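Local coordinates for sugar ABC transporter substrate-binding protein (PDB 5U2P) that probably captures a small ligand, perhaps a sugar, in the periplasm and hands it to an ABC transporter for uptake, at residues S35-E40 with T74-R79; A168-S173 with R262-F267; I197-G202 with A287-I292; A332-F337 with L344-N349. All coordinates share one frame; numbering follows the deposited sequence.

Contact 1: residues S35-E40 with T74-R79; sequences SVLIRE and TVLHAR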
loop_
_atom_site.group_PDB
_atom_site.type_symbol
_atom_site.label_atom_id
_atom_site.label_comp_id
_atom_site.label_asym_id
_atom_site.label_seq_id
_atom_site.Cartn_x
_atom_site.Cartn_y
_atom_site.Cartn_z
ATOM N N SER A 35 13.551 -22.867 14.303
ATOM C CA SER A 35 13.227 -21.834 15.256
ATOM C C SER A 35 12.694 -20.619 14.502
ATOM O O SER A 35 13.140 -20.313 13.396
ATOM C CB SER A 35 14.454 -21.454 16.095
ATOM O OG SER A 35 15.523 -21.049 15.269
ATOM N N VAL A 36 11.749 -19.941 15.137
ATOM C CA VAL A 36 11.085 -18.783 14.567
ATOM C C VAL A 36 11.019 -17.638 15.572
ATOM O O VAL A 36 10.805 -17.851 16.762
ATOM C CB VAL A 36 9.661 -19.153 14.102
ATOM C CG1 VAL A 36 8.975 -17.965 13.466
ATOM C CG2 VAL A 36 9.723 -20.316 13.133
ATOM N N LEU A 37 11.218 -16.422 15.078
ATOM C CA LEU A 37 11.010 -15.205 15.860
ATOM C C LEU A 37 9.878 -14.415 15.220
ATOM O O LEU A 37 9.898 -14.168 14.016
ATOM C CB LEU A 37 12.272 -14.339 15.893
ATOM C CG LEU A 37 12.347 -13.251 16.955
ATOM C CD1 LEU A 37 12.691 -13.852 18.307
ATOM C CD2 LEU A 37 13.359 -12.185 16.545
ATOM N N ILE A 38 8.908 -14.001 16.016
ATOM C CA ILE A 38 7.749 -13.279 15.490
ATOM C C ILE A 38 7.232 -12.238 16.484
ATOM O O ILE A 38 7.500 -12.322 17.681
ATOM C CB ILE A 38 6.611 -14.258 15.151
ATOM C CG1 ILE A 38 5.514 -13.553 14.344
ATOM C CG2 ILE A 38 6.058 -14.896 16.429
ATOM C CD1 ILE A 38 4.371 -14.447 13.955
ATOM N N ARG A 39 6.509 -11.242 15.978
ATOM C CA ARG A 39 5.863 -10.251 16.829
ATOM C C ARG A 39 4.700 -10.890 17.568
ATOM O O ARG A 39 3.931 -11.658 16.994
ATOM C CB ARG A 39 5.360 -9.055 16.009
ATOM C CG ARG A 39 6.447 -8.097 15.520
ATOM C CD ARG A 39 5.842 -6.946 14.726
ATOM N NE ARG A 39 6.815 -6.270 13.865
ATOM C CZ ARG A 39 7.364 -5.079 14.105
ATOM N NH1 ARG A 39 7.056 -4.385 15.196
ATOM N NH2 ARG A 39 8.230 -4.574 13.237
ATOM N N GLU A 40 4.587 -10.561 18.846
ATOM C CA GLU A 40 3.526 -11.076 19.699
ATOM C C GLU A 40 2.153 -10.966 19.030
ATOM O O GLU A 40 1.458 -11.966 18.861
ATOM C CB GLU A 40 3.539 -10.317 21.030
ATOM C CG GLU A 40 2.503 -10.765 22.044
ATOM C CD GLU A 40 2.578 -9.958 23.329
ATOM O OE1 GLU A 40 3.051 -8.803 23.279
ATOM O OE2 GLU A 40 2.168 -10.481 24.385
ATOM N N THR A 74 14.025 -3.748 17.811
ATOM C CA THR A 74 15.203 -3.706 18.675
ATOM C C THR A 74 15.765 -5.106 18.920
ATOM O O THR A 74 16.972 -5.334 18.788
ATOM C CB THR A 74 14.876 -3.063 20.043
ATOM O OG1 THR A 74 14.412 -1.724 19.846
ATOM C CG2 THR A 74 16.105 -3.042 20.941
ATOM N N VAL A 75 14.885 -6.037 19.283
ATOM C CA VAL A 75 15.298 -7.404 19.579
ATOM C C VAL A 75 15.857 -8.110 18.354
ATOM O O VAL A 75 16.897 -8.754 18.437
ATOM C CB VAL A 75 14.137 -8.240 20.148
ATOM C CG1 VAL A 75 14.548 -9.703 20.313
ATOM C CG2 VAL A 75 13.706 -7.684 21.484
ATOM N N LEU A 76 15.165 -8.014 17.225
ATOM C CA LEU A 76 15.643 -8.669 16.009
ATOM C C LEU A 76 17.037 -8.158 15.614
ATOM O O LEU A 76 17.926 -8.950 15.289
ATOM C CB LEU A 76 14.661 -8.447 14.866
ATOM C CG LEU A 76 15.076 -8.973 13.492
ATOM C CD1 LEU A 76 15.310 -10.462 13.526
ATOM C CD2 LEU A 76 14.038 -8.606 12.457
ATOM N N HIS A 77 17.225 -6.839 15.650
ATOM C CA HIS A 77 18.528 -6.244 15.331
ATOM C C HIS A 77 19.617 -6.846 16.209
ATOM O O HIS A 77 20.657 -7.296 15.715
ATOM C CB HIS A 77 18.509 -4.726 15.530
ATOM C CG HIS A 77 17.991 -3.957 14.356
ATOM N ND1 HIS A 77 16.680 -4.032 13.935
ATOM C CD2 HIS A 77 18.600 -3.069 13.535
ATOM C CE1 HIS A 77 16.507 -3.231 12.899
ATOM N NE2 HIS A 77 17.655 -2.639 12.633
ATOM N N ALA A 78 19.373 -6.855 17.516
ATOM C CA ALA A 78 20.347 -7.383 18.475
ATOM C C ALA A 78 20.685 -8.850 18.219
ATOM O O ALA A 78 21.848 -9.246 18.296
ATOM C CB ALA A 78 19.835 -7.222 19.895
ATOM N N ARG A 79 19.665 -9.659 17.933
ATOM C CA ARG A 79 19.864 -11.091 17.704
ATOM C C ARG A 79 20.572 -11.373 16.374
ATOM O O ARG A 79 21.318 -12.337 16.267
ATOM C CB ARG A 79 18.528 -11.845 17.737
ATOM C CG ARG A 79 17.732 -11.663 19.027
ATOM C CD ARG A 79 18.284 -12.492 20.143
ATOM N NE ARG A 79 18.129 -13.919 19.888
ATOM C CZ ARG A 79 17.039 -14.619 20.184
ATOM N NH1 ARG A 79 16.999 -15.922 19.911
ATOM N NH2 ARG A 79 15.995 -14.019 20.755
#
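Leu-37 of strand 33-39 sends its two methyl branches in different directions, one to Leu-76 and one to Arg-79 on helix 72-81. The setting is a beta-alpha-beta crossover: the helix links strand 61-67 to strand 88-92, and the parallel strand 33-39 runs between those two in the sheet, so the helix packs over the strand inserted between the two it connects. With CG anti to the backbone N (chi1 -164°), Leu-37 reaches out of the sheet toward the helix, and its CD2 meets CD1 of Leu-76 at 4.0 Å. The two leucine side chains are inclined to one another rather than lying alongside, and each uses one methyl for this touch. Val-75 stands a little farther back, its side chain 4.7 Å from the strand segment at the nearest.

The other branch faces a different kind of neighbour. The Arg-79 chain starts with CG beside the backbone N and then bends at both chi2 (-77°) and chi3 (-66°), which folds the guanidinium back over the strand instead of letting it extend along the helix. The charged end is held by partners beyond this pair: NH2 forms a salt bridge with Glu-65 of the adjoining strand, and NE bonds to Thr-84. Val-89 touches both leucines, continuing the apolar layer onto strand 88-92. The guanidinium thus borders the leucine packing while its charge is paired with Glu-65, and CD1 of Leu-37 lies 4.1 Å from NH2 of Arg-79, at an oblique approach to the guanidinium plane.

Contact 2: residues A168-S173 with R262-F267; sequences ALIVKS and RIAMYF
Ile-170, near the end of helix 160-172, drives its CD1 methyl into the corner of strand 263-267, where it meets Ala-264 and Met-265. This one isoleucine provides the whole helical side of the contact, and its torsions explain how. The longer branch, CG1, sits beside the backbone N (chi1 -69°) while CG2 takes the position anti to it, and chi2 of 152° leaves the CG1-CD1 arm nearly extended, somewhat short of fully anti. CD1 therefore becomes the leading atom. It comes to 3.3 Å from CB of Ala-264, tighter than ordinary van der Waals contact between carbons, and CG1 follows behind at 3.8 Å from the same CB. The short methyl-methyl pair marks locally tight packing, with the CA atoms of Ile-170 and Ala-264 7.3 Å apart.

Met-265 reaches the same methyl by a detour. Its CB does not point straight at the helix, but the chain runs out extended through chi2 and then turns at chi3 (-69°), swinging CE back so that it stands 3.9 Å from CD1 of Ile-170. The isoleucine end is thus met by one short and one long side chain, all apolar and buried.

Ile-154 touches the isoleucine as well, and Met-265 leans on Leu-180 of the parallel strand 178-181. Ile-263, whose CB points away from helix 160-172, packs instead on Phe-258 of helix 251-258. This is helix-on-sheet packing of an alpha/beta lobe, as in periplasmic solute-binding proteins.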
loop_
_atom_site.group_PDB
_atom_site.type_symbol
_atom_site.label_atom_id
_atom_site.label_comp_id
_atom_site.label_asym_id
_atom_site.label_seq_id
_atom_site.Cartn_x
_atom_site.Cartn_y
_atom_site.Cartn_z
ATOM N N ALA A 168 -18.088 17.725 -13.246
ATOM C CA ALA A 168 -18.939 18.806 -13.733
ATOM C C ALA A 168 -20.419 18.430 -13.693
ATOM O O ALA A 168 -21.246 19.226 -13.260
ATOM C CB ALA A 168 -18.533 19.199 -15.149
ATOM N N LEU A 169 -20.749 17.219 -14.143
ATOM C CA LEU A 169 -22.137 16.747 -14.142
ATOM C C LEU A 169 -22.693 16.587 -12.723
ATOM O O LEU A 169 -23.872 16.843 -12.472
ATOM C CB LEU A 169 -22.246 15.414 -14.890
ATOM C CG LEU A 169 -22.403 15.456 -16.415
ATOM C CD1 LEU A 169 -23.764 16.005 -16.797
ATOM C CD2 LEU A 169 -21.312 16.270 -17.081
ATOM N N ILE A 170 -21.847 16.153 -11.797
ATOM C CA ILE A 170 -22.259 16.023 -10.404
ATOM C C ILE A 170 -22.611 17.388 -9.843
ATOM O O ILE A 170 -23.620 17.540 -9.152
ATOM C CB ILE A 170 -21.158 15.377 -9.547
ATOM C CG1 ILE A 170 -20.994 13.916 -9.947
ATOM C CG2 ILE A 170 -21.494 15.474 -8.055
ATOM C CD1 ILE A 170 -19.608 13.373 -9.709
ATOM N N VAL A 171 -21.778 18.381 -10.142
ATOM C CA VAL A 171 -22.033 19.744 -9.686
ATOM C C VAL A 171 -23.308 20.295 -10.328
ATOM O O VAL A 171 -24.012 21.103 -9.721
ATOM C CB VAL A 171 -20.857 20.679 -10.002
ATOM C CG1 VAL A 171 -21.209 22.129 -9.677
ATOM C CG2 VAL A 171 -19.595 20.252 -9.227
ATOM N N LYS A 172 -23.602 19.861 -11.550
ATOM C CA LYS A 172 -24.835 20.261 -12.224
ATOM C C LYS A 172 -26.050 19.691 -11.499
ATOM O O LYS A 172 -27.088 20.342 -11.393
ATOM C CB LYS A 172 -24.843 19.795 -13.684
ATOM C CG LYS A 172 -23.876 20.530 -14.599
ATOM C CD LYS A 172 -23.859 19.896 -15.987
ATOM C CE LYS A 172 -22.787 20.497 -16.888
ATOM N NZ LYS A 172 -22.814 19.894 -18.254
ATOM N N SER A 173 -25.910 18.470 -10.997
ATOM C CA SER A 173 -27.013 17.785 -10.336
ATOM C C SER A 173 -27.230 18.289 -8.909
ATOM O O SER A 173 -26.289 18.676 -8.218
ATOM C CB SER A 173 -26.761 16.278 -10.323
ATOM O OG SER A 173 -26.369 15.825 -9.038
ATOM N N ARG A 262 -24.314 11.157 -0.483
ATOM C CA ARG A 262 -23.876 12.558 -0.486
ATOM C C ARG A 262 -22.504 12.743 -1.142
ATOM O O ARG A 262 -22.009 13.876 -1.244
ATOM C CB ARG A 262 -23.846 13.100 0.939
ATOM C CG ARG A 262 -25.189 13.225 1.561
ATOM C CD ARG A 262 -25.071 13.501 3.028
ATOM N NE ARG A 262 -26.390 13.465 3.635
ATOM C CZ ARG A 262 -26.627 13.532 4.940
ATOM N NH1 ARG A 262 -25.627 13.631 5.804
ATOM N NH2 ARG A 262 -27.876 13.469 5.370
ATOM N N ILE A 263 -21.906 11.634 -1.583
ATOM C CA ILE A 263 -20.615 11.627 -2.287
ATOM C C ILE A 263 -20.630 10.734 -3.535
ATOM O O ILE A 263 -20.893 9.532 -3.453
ATOM C CB ILE A 263 -19.479 11.095 -1.395
ATOM C CG1 ILE A 263 -19.390 11.876 -0.096
ATOM C CG2 ILE A 263 -18.123 11.113 -2.168
ATOM C CD1 ILE A 263 -18.389 11.269 0.879
ATOM N N ALA A 264 -20.282 11.308 -4.676
ATOM C CA ALA A 264 -20.276 10.561 -5.931
ATOM C C ALA A 264 -19.053 9.676 -6.037
ATOM O O ALA A 264 -19.152 8.505 -6.422
ATOM C CB ALA A 264 -20.329 11.516 -7.112
ATOM N N MET A 265 -17.909 10.255 -5.695
ATOM C CA MET A 265 -16.605 9.625 -5.850
ATOM C C MET A 265 -15.748 9.849 -4.606
ATOM O O MET A 265 -15.770 10.922 -4.019
ATOM C CB MET A 265 -15.874 10.190 -7.068
ATOM C CG MET A 265 -16.512 9.873 -8.391
ATOM S SD MET A 265 -15.592 10.574 -9.764
ATOM C CE MET A 265 -15.904 12.317 -9.517
ATOM N N TYR A 266 -14.988 8.824 -4.238
ATOM C CA TYR A 266 -14.018 8.908 -3.158
ATOM C C TYR A 266 -12.704 8.349 -3.673
ATOM O O TYR A 266 -12.693 7.273 -4.245
ATOM C CB TYR A 266 -14.495 8.127 -1.921
ATOM C CG TYR A 266 -13.383 7.959 -0.909
ATOM C CD1 TYR A 266 -13.007 9.012 -0.081
ATOM C CD2 TYR A 266 -12.661 6.783 -0.837
ATOM C CE1 TYR A 266 -11.971 8.853 0.846
ATOM C CE2 TYR A 266 -11.630 6.630 0.056
ATOM C CZ TYR A 266 -11.288 7.668 0.889
ATOM O OH TYR A 266 -10.251 7.469 1.760
ATOM N N PHE A 267 -11.598 9.086 -3.529
ATOM C CA PHE A 267 -10.294 8.538 -3.848
ATOM C C PHE A 267 -9.516 8.243 -2.576
ATOM O O PHE A 267 -9.338 9.109 -1.721
ATOM C CB PHE A 267 -9.438 9.461 -4.723
ATOM C CG PHE A 267 -8.134 8.826 -5.085
ATOM C CD1 PHE A 267 -8.087 7.870 -6.081
ATOM C CD2 PHE A 267 -6.973 9.091 -4.361
ATOM C CE1 PHE A 267 -6.906 7.217 -6.381
ATOM C CE2 PHE A 267 -5.805 8.452 -4.666
ATOM C CZ PHE A 267 -5.765 7.517 -5.677
#

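Contact 3: residues I197-G202 with A287-I292; sequences ITKVLG and ACVLPI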
loop_
_atom_site.group_PDB
_atom_site.type_symbol
_atom_site.label_atom_id
_atom_site.label_comp_id
_atom_site.label_asym_id
_atom_site.label_seq_id
_atom_site.Cartn_x
_atom_site.Cartn_y
_atom_site.Cartn_z
ATOM N N ILE A 197 2.046 11.493 -8.043
ATOM C CA ILE A 197 3.496 11.667 -8.083
ATOM C C ILE A 197 4.158 10.302 -8.276
ATOM O O ILE A 197 5.127 10.159 -9.037
ATOM C CB ILE A 197 4.033 12.338 -6.791
ATOM C CG1 ILE A 197 3.595 13.807 -6.731
ATOM C CG2 ILE A 197 5.573 12.237 -6.706
ATOM C CD1 ILE A 197 3.866 14.489 -5.403
ATOM N N THR A 198 3.632 9.307 -7.578
ATOM C CA THR A 198 4.248 7.989 -7.583
ATOM C C THR A 198 4.150 7.401 -8.990
ATOM O O THR A 198 5.119 6.810 -9.510
ATOM C CB THR A 198 3.586 7.056 -6.524
ATOM O OG1 THR A 198 3.853 7.574 -5.213
ATOM C CG2 THR A 198 4.155 5.632 -6.610
ATOM N N LYS A 199 2.997 7.575 -9.624
ATOM C CA LYS A 199 2.782 7.013 -10.950
ATOM C C LYS A 199 3.657 7.669 -12.024
ATOM O O LYS A 199 4.173 6.984 -12.890
ATOM C CB LYS A 199 1.313 7.115 -11.345
ATOM C CG LYS A 199 0.440 6.142 -10.610
ATOM C CD LYS A 199 -0.976 6.173 -11.157
ATOM C CE LYS A 199 -1.849 5.210 -10.424
ATOM N NZ LYS A 199 -2.992 4.759 -11.277
ATOM N N VAL A 200 3.815 8.983 -11.978
ATOM C CA VAL A 200 4.603 9.634 -13.022
ATOM C C VAL A 200 6.073 9.234 -12.870
ATOM O O VAL A 200 6.770 9.041 -13.862
ATOM C CB VAL A 200 4.435 11.173 -13.005
ATOM C CG1 VAL A 200 4.949 11.779 -11.706
ATOM C CG2 VAL A 200 5.121 11.794 -14.219
ATOM N N LEU A 201 6.531 9.056 -11.634
ATOM C CA LEU A 201 7.941 8.723 -11.385
ATOM C C LEU A 201 8.278 7.239 -11.550
ATOM O O LEU A 201 9.425 6.891 -11.827
ATOM C CB LEU A 201 8.357 9.161 -9.979
ATOM C CG LEU A 201 8.403 10.673 -9.724
ATOM C CD1 LEU A 201 8.722 10.940 -8.264
ATOM C CD2 LEU A 201 9.403 11.383 -10.638
ATOM N N GLY A 202 7.298 6.367 -11.374
ATOM C CA GLY A 202 7.555 4.936 -11.417
ATOM C C GLY A 202 8.237 4.385 -10.171
ATOM O O GLY A 202 8.555 5.120 -9.238
ATOM N N ALA A 287 -15.065 0.646 -8.691
ATOM C CA ALA A 287 -13.684 1.070 -8.436
ATOM C C ALA A 287 -12.855 1.055 -9.711
ATOM O O ALA A 287 -12.771 0.037 -10.403
ATOM C CB ALA A 287 -13.034 0.178 -7.401
ATOM N N CYS A 288 -12.190 2.164 -9.991
ATOM C CA CYS A 288 -11.373 2.276 -11.190
ATOM C C CYS A 288 -10.118 3.078 -10.914
ATOM O O CYS A 288 -9.950 3.658 -9.838
ATOM C CB CYS A 288 -12.173 2.932 -12.314
ATOM S SG CYS A 288 -12.688 4.620 -11.933
ATOM N N VAL A 289 -9.228 3.091 -11.896
ATOM C CA VAL A 289 -8.019 3.893 -11.832
ATOM C C VAL A 289 -8.365 5.364 -11.758
ATOM O O VAL A 289 -9.294 5.818 -12.425
ATOM C CB VAL A 289 -7.129 3.626 -13.053
ATOM C CG1 VAL A 289 -6.087 4.725 -13.244
ATOM C CG2 VAL A 289 -6.471 2.272 -12.895
ATOM N N LEU A 290 -7.626 6.118 -10.950
ATOM C CA LEU A 290 -7.800 7.571 -10.947
ATOM C C LEU A 290 -7.000 8.179 -12.091
ATOM O O LEU A 290 -5.765 8.192 -12.039
ATOM C CB LEU A 290 -7.360 8.180 -9.618
ATOM C CG LEU A 290 -7.502 9.707 -9.518
ATOM C CD1 LEU A 290 -8.940 10.145 -9.233
ATOM C CD2 LEU A 290 -6.573 10.205 -8.459
ATOM N N PRO A 291 -7.687 8.692 -13.135
ATOM C CA PRO A 291 -6.905 9.168 -14.286
ATOM C C PRO A 291 -6.322 10.566 -14.074
ATOM O O PRO A 291 -6.857 11.550 -14.592
ATOM C CB PRO A 291 -7.927 9.161 -15.419
ATOM C CG PRO A 291 -9.227 9.463 -14.738
ATOM C CD PRO A 291 -9.140 8.826 -13.369
ATOM N N ILE A 292 -5.220 10.631 -13.333
ATOM C CA ILE A 292 -4.647 11.896 -12.880
ATOM C C ILE A 292 -3.261 12.102 -13.473
ATOM O O ILE A 292 -2.637 13.142 -13.263
ATOM C CB ILE A 292 -4.570 11.946 -11.331
ATOM C CG1 ILE A 292 -4.326 13.377 -10.841
ATOM C CG2 ILE A 292 -3.519 10.968 -10.811
ATOM C CD1 ILE A 292 -4.466 13.538 -9.344
#
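The ammonium end of Lys-199, on helix 191-214, lies against Val-289, with NZ 3.7 Å from its CG1. That touch is essentially the whole direct contact; the carbonyl oxygen of Leu-290 is the next nearest, at 4.5 Å from NZ, too far to be a bond. The lysine gets there by being straight: beyond CG its chain is extended, with chi3 at 180°, so the side chain spans the distance from helix to loop and crosses the valine obliquely.

One shell out, it becomes clear what the amine is doing there. NZ donates to the backbone oxygen of Ala-296 and, weakly, to that of Val-299, so a buried charge is met by carbonyls of the chain between strands 285-288 and 300-303. The backbone oxygen of Lys-199 accepts from ND2 of Asn-295, tying the helix backbone to that loop a second time. Val-289 also packs on Ala-296, Gln-297 and Leu-300. Just beyond it the backbone makes an inverse gamma turn centred on Pro-291, closed by a weak bond from Ile-292 N to Leu-290 O (2.8 Å). The result is a buried lysine fastening an inter-strand loop to a helix within an alpha/beta lobe.

Contact 4: residues A332-F337 with L344-N349; sequences AYQNSF and LPAFRN
Helix 331-337 packs against the irregular loop that follows it, with Gln-334 set against Phe-347. The glutamine bends at chi2 (-60°), which carries its amide across the phenyl group: CD of Gln-334 lies 3.4 Å from CD2 of the Phe-347 ring, the two side chains run at about a right angle, and the amide and ring planes are inclined by 53°.

Both ends of that amide are occupied. NE2 bonds to the carbonyl of Leu-328 in the preceding helix, while OE1 accepts a bond from a water at 2.6 Å. This water in turn accepts from the backbone N of Phe-347 (2.9 Å) and sits in the plane of the ring at its edge. With its two polar atoms tied to different partners, the amide's rotation is fixed.

A second water bridges the next helix residue to the loop. ND2 of Asn-335 donates to it over 3.2 Å, and it donates to the carbonyl oxygen of Asn-349 at 2.7 Å. Farther out, Tyr-333 and Phe-337 pack on helix 45-58, and the backbone of Ala-346 and Arg-348 is hydrogen-bonded to that of Leu-118 and Asp-116, respectively. The whole is a water-bridged helix-loop packing within the lobe built on the five-stranded sheet.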
loop_
_atom_site.group_PDB
_atom_site.type_symbol
_atom_site.label_atom_id
_atom_site.label_comp_id
_atom_site.label_asym_id
_atom_site.label_seq_id
_atom_site.Cartn_x
_atom_site.Cartn_y
_atom_site.Cartn_z
ATOM N N ALA A 332 -2.389 -25.137 -0.628
ATOM C CA ALA A 332 -3.039 -25.801 0.501
ATOM C C ALA A 332 -2.839 -25.033 1.800
ATOM O O ALA A 332 -3.771 -24.866 2.593
ATOM C CB ALA A 332 -2.514 -27.227 0.653
ATOM N N TYR A 333 -1.615 -24.567 2.018
ATOM C CA TYR A 333 -1.315 -23.826 3.233
ATOM C C TYR A 333 -1.848 -22.404 3.183
ATOM O O TYR A 333 -2.364 -21.903 4.180
ATOM C CB TYR A 333 0.184 -23.835 3.488
ATOM C CG TYR A 333 0.682 -25.080 4.203
ATOM C CD1 TYR A 333 0.594 -26.336 3.616
ATOM C CD2 TYR A 333 1.229 -25.001 5.473
ATOM C CE1 TYR A 333 1.036 -27.453 4.272
ATOM C CE2 TYR A 333 1.672 -26.119 6.133
ATOM C CZ TYR A 333 1.578 -27.342 5.525
ATOM O OH TYR A 333 2.036 -28.461 6.173
ATOM N N GLN A 334 -1.731 -21.750 2.026
ATOM C CA GLN A 334 -2.307 -20.422 1.870
ATOM C C GLN A 334 -3.825 -20.455 2.091
ATOM O O GLN A 334 -4.381 -19.551 2.719
ATOM C CB GLN A 334 -1.996 -19.843 0.485
ATOM C CG GLN A 334 -0.529 -19.472 0.283
ATOM C CD GLN A 334 -0.077 -18.440 1.289
ATOM O OE1 GLN A 334 -0.648 -17.351 1.373
ATOM N NE2 GLN A 334 0.928 -18.791 2.090
ATOM N N ASN A 335 -4.481 -21.493 1.584
ATOM C CA ASN A 335 -5.934 -21.590 1.728
ATOM C C ASN A 335 -6.339 -21.754 3.193
ATOM O O ASN A 335 -7.247 -21.082 3.672
ATOM C CB ASN A 335 -6.476 -22.737 0.881
ATOM C CG ASN A 335 -6.592 -22.366 -0.585
ATOM O OD1 ASN A 335 -6.871 -21.213 -0.925
ATOM N ND2 ASN A 335 -6.380 -23.338 -1.463
ATOM N N SER A 336 -5.626 -22.611 3.908
ATOM C CA SER A 336 -5.832 -22.782 5.337
ATOM C C SER A 336 -5.552 -21.493 6.100
ATOM O O SER A 336 -6.349 -21.053 6.929
ATOM C CB SER A 336 -4.944 -23.917 5.848
ATOM O OG SER A 336 -5.056 -24.068 7.247
ATOM N N PHE A 337 -4.429 -20.861 5.790
ATOM C CA PHE A 337 -4.033 -19.633 6.454
ATOM C C PHE A 337 -5.075 -18.523 6.334
ATOM O O PHE A 337 -5.351 -17.809 7.301
ATOM C CB PHE A 337 -2.676 -19.195 5.867
ATOM C CG PHE A 337 -2.070 -17.980 6.515
ATOM C CD1 PHE A 337 -1.913 -17.906 7.884
ATOM C CD2 PHE A 337 -1.602 -16.929 5.735
ATOM C CE1 PHE A 337 -1.332 -16.801 8.471
ATOM C CE2 PHE A 337 -1.022 -15.809 6.319
ATOM C CZ PHE A 337 -0.884 -15.747 7.687
ATOM N N LEU A 344 -5.610 -8.851 1.935
ATOM C CA LEU A 344 -5.472 -9.333 0.579
ATOM C C LEU A 344 -4.490 -10.509 0.541
ATOM O O LEU A 344 -3.503 -10.524 1.281
ATOM C CB LEU A 344 -5.018 -8.189 -0.343
ATOM C CG LEU A 344 -6.059 -7.071 -0.533
ATOM C CD1 LEU A 344 -5.422 -5.880 -1.242
ATOM C CD2 LEU A 344 -7.264 -7.567 -1.308
ATOM N N PRO A 345 -4.760 -11.506 -0.317
ATOM C CA PRO A 345 -3.868 -12.665 -0.385
ATOM C C PRO A 345 -2.473 -12.294 -0.883
ATOM O O PRO A 345 -2.283 -11.266 -1.545
ATOM C CB PRO A 345 -4.576 -13.599 -1.378
ATOM C CG PRO A 345 -5.355 -12.683 -2.255
ATOM C CD PRO A 345 -5.824 -11.579 -1.339
ATOM N N ALA A 346 -1.505 -13.143 -0.577
ATOM C CA ALA A 346 -0.127 -12.940 -1.041
ATOM C C ALA A 346 0.122 -13.695 -2.341
ATOM O O ALA A 346 0.934 -13.281 -3.178
ATOM C CB ALA A 346 0.854 -13.395 0.016
ATOM N N PHE A 347 -0.588 -14.809 -2.489
ATOM C CA PHE A 347 -0.419 -15.710 -3.618
ATOM C C PHE A 347 -1.666 -15.835 -4.502
ATOM O O PHE A 347 -2.806 -15.653 -4.063
ATOM C CB PHE A 347 -0.012 -17.107 -3.118
ATOM C CG PHE A 347 1.379 -17.167 -2.534
ATOM C CD1 PHE A 347 2.463 -17.518 -3.322
ATOM C CD2 PHE A 347 1.595 -16.870 -1.196
ATOM C CE1 PHE A 347 3.736 -17.567 -2.789
ATOM C CE2 PHE A 347 2.861 -16.917 -0.657
ATOM C CZ PHE A 347 3.940 -17.267 -1.456
ATOM N N ARG A 348 -1.396 -16.134 -5.766
ATOM C CA ARG A 348 -2.400 -16.537 -6.750
ATOM C C ARG A 348 -3.268 -17.705 -6.270
ATOM O O ARG A 348 -2.766 -18.649 -5.662
ATOM C CB ARG A 348 -1.683 -16.955 -8.036
ATOM C CG ARG A 348 -2.286 -16.479 -9.326
ATOM C CD ARG A 348 -1.312 -16.744 -10.478
ATOM N NE ARG A 348 -0.036 -16.052 -10.287
ATOM C CZ ARG A 348 0.120 -14.740 -10.420
ATOM N NH1 ARG A 348 -0.923 -13.989 -10.743
ATOM N NH2 ARG A 348 1.310 -14.179 -10.237
ATOM N N ASN A 349 -4.569 -17.647 -6.572
ATOM C CA ASN A 349 -5.476 -18.781 -6.365
ATOM C C ASN A 349 -5.638 -19.183 -4.901
ATOM O O ASN A 349 -5.682 -20.367 -4.577
ATOM C CB ASN A 349 -4.996 -19.992 -7.169
ATOM C CG ASN A 349 -4.823 -19.678 -8.646
ATOM O OD1 ASN A 349 -5.627 -18.950 -9.235
ATOM N ND2 ASN A 349 -3.767 -20.222 -9.251
HETATM O O HOH W 1 -2.074 -16.029 -0.372
HETATM O O HOH W 2 -6.172 -23.038 -4.677
#

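In the fold
The four contacts divide between the two halves of a bilobal solute-binding fold. Contact 1 and contact 4 belong with the five-stranded sheet; their centres are 25 Å apart and their nearest atoms about 8 Å. Contacts 2 and 3 share the other sheet, with centres 20 Å apart, and they touch directly where CE1 of Phe-267 meets CB of Leu-290 at 3.4 Å; their segments alternate along the chain. Contact 1 is about 49 Å from contact 2 and 37 Å from contact 3, centre to centre, across the middle of the molecule, but contact 4 comes within about 11 Å of contact 3, nearest atoms. Each contact lies within one lobe, whereas ligands in this family generally bind in the cleft between lobes.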